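Local coordinates for protein saframycin Mx1 synthetase B (Legionella pneumophila subsp. pneumophila, PDB 3KXW) that belongs to the ANL clan of AMP-binding enzymes and is also named a fatty acid AMP ligase, at residues A[116-121]-A[144-149]. Residues are numbered along the deposited sequence; the frame is centred on the assembly and turned at random.
Sequences PVIVLM and PAIALE
Leu-120 and Ile-146 project from the same face of two adjacent parallel strands, their side chains side by side and pointing the same way, with CD2 of Leu-120 3.8 Å from CB of Ile-146. The chi1 of -54° sets CG of Leu-120 beside its own backbone N; its other methyl, CD1, meets CD1 of Leu-148, whose side chain runs obliquely to it. CD1 of Ile-146 reaches back to CG2 of Ile-118 at 3.9 Å, while CD1 of Ile-118 touches CB of Pro-144, the two side chains crossing at about a right angle. Branched residues suit this face: the two methyls of Leu-120, like CG2 and CD1 of Ile-118, meet different partners.

On the other face, the small Ala-145 lets its CB come within 3.6 Å of CG1 of Val-119, and the selenomethionine Met-121, bent at chi3 (72°), brings CE to the same CB. Between the two faces runs the parallel hydrogen-bond ladder: Val-119 N donates to Pro-144 O (2.9 Å), and Val-119 O accepts from Ile-146 N. Met-121 N likewise donates to Ile-146 O, and its O accepts from Leu-148 N. Pro-144, lacking an N-H, still serves as acceptor.

This pairing lies inside a mixed sheet, where strand 67-71 flanks 118-121 on its other edge; helix 76-87 packs against Leu-148, and helix 123-129 against Met-121 and Ala-147.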
ATOM      1  N   PRO A 116      -6.159 -21.195   7.492  1.00 15.53           N
ATOM      2  CA  PRO A 116      -7.204 -20.609   8.335  1.00 16.00           C
ATOM      3  C   PRO A 116      -8.309 -21.631   8.633  1.00 16.27           C
ATOM      4  O   PRO A 116      -8.514 -22.577   7.850  1.00 18.86           O
ATOM      5  CB  PRO A 116      -7.774 -19.510   7.451  1.00 14.97           C
ATOM      6  CG  PRO A 116      -7.477 -19.976   6.039  1.00 16.70           C
ATOM      7  CD  PRO A 116      -6.110 -20.570   6.155  1.00 15.15           C
ATOM      8  N   VAL A 117      -9.007 -21.436   9.735  1.00 17.04           N
ATOM      9  CA  VAL A 117     -10.059 -22.365  10.136  1.00 16.93           C
ATOM     10  C   VAL A 117     -11.414 -21.961   9.601  1.00 18.43           C
ATOM     11  O   VAL A 117     -12.272 -22.814   9.412  1.00 19.13           O
ATOM     12  CB  VAL A 117     -10.146 -22.560  11.672  1.00 17.94           C
ATOM     13  CG1 VAL A 117      -8.892 -23.251  12.179  1.00 19.95           C
ATOM     14  CG2 VAL A 117     -10.420 -21.228  12.420  1.00 17.86           C
ATOM     15  N   ILE A 118     -11.585 -20.659   9.352  1.00 18.19           N
ATOM     16  CA  ILE A 118     -12.840 -20.065   8.890  1.00 17.80           C
ATOM     17  C   ILE A 118     -12.502 -18.934   7.930  1.00 16.70           C
ATOM     18  O   ILE A 118     -11.456 -18.317   8.062  1.00 15.74           O
ATOM     19  CB  ILE A 118     -13.653 -19.475  10.050  1.00 16.86           C
ATOM     20  CG1 ILE A 118     -14.157 -20.577  10.967  1.00 20.99           C
ATOM     21  CG2 ILE A 118     -14.837 -18.659   9.551  1.00 16.88           C
ATOM     22  CD1 ILE A 118     -15.166 -21.477  10.302  1.00 25.48           C
ATOM     23  N   VAL A 119     -13.352 -18.702   6.935  1.00 16.16           N
ATOM     24  CA  VAL A 119     -13.261 -17.489   6.125  1.00 16.49           C
ATOM     25  C   VAL A 119     -14.567 -16.695   6.251  1.00 17.02           C
ATOM     26  O   VAL A 119     -15.657 -17.264   6.203  1.00 15.23           O
ATOM     27  CB  VAL A 119     -12.877 -17.770   4.631  1.00 16.74           C
ATOM     28  CG1 VAL A 119     -13.830 -18.762   3.982  1.00 18.91           C
ATOM     29  CG2 VAL A 119     -12.829 -16.473   3.823  1.00 16.37           C
ATOM     30  N   LEU A 120     -14.435 -15.393   6.478  1.00 14.53           N
ATOM     31  CA  LEU A 120     -15.567 -14.475   6.483  1.00 15.80           C
ATOM     32  C   LEU A 120     -15.627 -13.700   5.178  1.00 16.63           C
ATOM     33  O   LEU A 120     -14.607 -13.293   4.630  1.00 15.10           O
ATOM     34  CB  LEU A 120     -15.478 -13.494   7.661  1.00 14.92           C
ATOM     35  CG  LEU A 120     -15.336 -14.202   9.013  1.00 15.07           C
ATOM     36  CD1 LEU A 120     -15.228 -13.194  10.139  1.00 14.18           C
ATOM     37  CD2 LEU A 120     -16.504 -15.172   9.304  1.00 17.63           C
HETATM   38  N   MSE A 121     -16.825 -13.505   4.662  1.00 15.93           N
HETATM   39  CA  MSE A 121     -16.986 -12.683   3.462  1.00 17.77           C
HETATM   40  C   MSE A 121     -18.432 -12.232   3.423  1.00 17.80           C
HETATM   41  O   MSE A 121     -19.228 -12.740   4.185  1.00 18.70           O
HETATM   42  CB  MSE A 121     -16.651 -13.514   2.216  1.00 16.89           C
HETATM   43  CG  MSE A 121     -17.630 -14.666   1.957  1.00 19.53           C
HETATM   44 SE   MSE A 121     -17.040 -15.765   0.431  1.00 33.83          SE
HETATM   45  CE  MSE A 121     -15.498 -16.689   1.244  1.00 21.45           C
ATOM     46  N   PRO A 144     -14.212 -23.588   5.607  1.00 20.07           N
ATOM     47  CA  PRO A 144     -15.610 -23.260   5.903  1.00 22.78           C
ATOM     48  C   PRO A 144     -15.834 -21.748   5.878  1.00 22.33           C
ATOM     49  O   PRO A 144     -15.050 -20.987   6.459  1.00 19.64           O
ATOM     50  CB  PRO A 144     -15.809 -23.798   7.325  1.00 21.84           C
ATOM     51  CG  PRO A 144     -14.836 -24.924   7.439  1.00 24.25           C
ATOM     52  CD  PRO A 144     -13.633 -24.507   6.605  1.00 22.60           C
ATOM     53  N   ALA A 145     -16.903 -21.335   5.211  1.00 20.69           N
ATOM     54  CA  ALA A 145     -17.165 -19.923   4.975  1.00 19.88           C
ATOM     55  C   ALA A 145     -18.413 -19.483   5.724  1.00 20.43           C
ATOM     56  O   ALA A 145     -19.320 -20.287   5.975  1.00 20.67           O
ATOM     57  CB  ALA A 145     -17.273 -19.636   3.465  1.00 20.33           C
ATOM     58  N   ILE A 146     -18.439 -18.215   6.118  1.00 19.70           N
ATOM     59  CA  ILE A 146     -19.568 -17.646   6.841  1.00 19.85           C
ATOM     60  C   ILE A 146     -19.845 -16.261   6.295  1.00 20.32           C
ATOM     61  O   ILE A 146     -18.933 -15.427   6.186  1.00 18.35           O
ATOM     62  CB  ILE A 146     -19.293 -17.519   8.352  1.00 18.97           C
ATOM     63  CG1 ILE A 146     -19.014 -18.880   8.974  1.00 18.50           C
ATOM     64  CG2 ILE A 146     -20.485 -16.820   9.076  1.00 18.58           C
ATOM     65  CD1 ILE A 146     -18.670 -18.788  10.467  1.00 20.62           C
ATOM     66  N   ALA A 147     -21.093 -16.022   5.919  1.00 19.22           N
ATOM     67  CA  ALA A 147     -21.509 -14.710   5.452  1.00 19.69           C
ATOM     68  C   ALA A 147     -21.623 -13.746   6.616  1.00 18.28           C
ATOM     69  O   ALA A 147     -22.312 -14.025   7.595  1.00 19.14           O
ATOM     70  CB  ALA A 147     -22.847 -14.816   4.735  1.00 22.86           C
ATOM     71  N   LEU A 148     -20.988 -12.585   6.499  1.00 18.25           N
ATOM     72  CA  LEU A 148     -20.989 -11.655   7.621  1.00 20.09           C
ATOM     73  C   LEU A 148     -22.418 -11.205   7.961  1.00 18.82           C
ATOM     74  O   LEU A 148     -22.753 -11.059   9.134  1.00 19.99           O
ATOM     75  CB  LEU A 148     -20.052 -10.453   7.375  1.00 16.74           C
ATOM     76  CG  LEU A 148     -19.443  -9.826   8.639  1.00 18.17           C
ATOM     77  CD1 LEU A 148     -18.380 -10.710   9.310  1.00 15.53           C
ATOM     78  CD2 LEU A 148     -18.874  -8.432   8.346  1.00 18.33           C
ATOM     79  N   GLU A 149     -23.265 -11.029   6.950  1.00 18.32           N
ATOM     80  CA  GLU A 149     -24.646 -10.633   7.203  1.00 23.50           C
ATOM     81  C   GLU A 149     -25.446 -11.606   8.077  1.00 22.68           C
ATOM     82  O   GLU A 149     -26.505 -11.245   8.603  1.00 22.72           O
ATOM     83  CB  GLU A 149     -25.400 -10.393   5.891  1.00 23.55           C
ATOM     84  CG  GLU A 149     -24.912  -9.183   5.124  1.00 25.37           C
ATOM     85  CD  GLU A 149     -23.963  -9.572   4.006  1.00 24.60           C
ATOM     86  OE1 GLU A 149     -23.336 -10.644   4.132  1.00 21.54           O
ATOM     87  OE2 GLU A 149     -23.860  -8.818   3.005  1.00 25.03           O
TER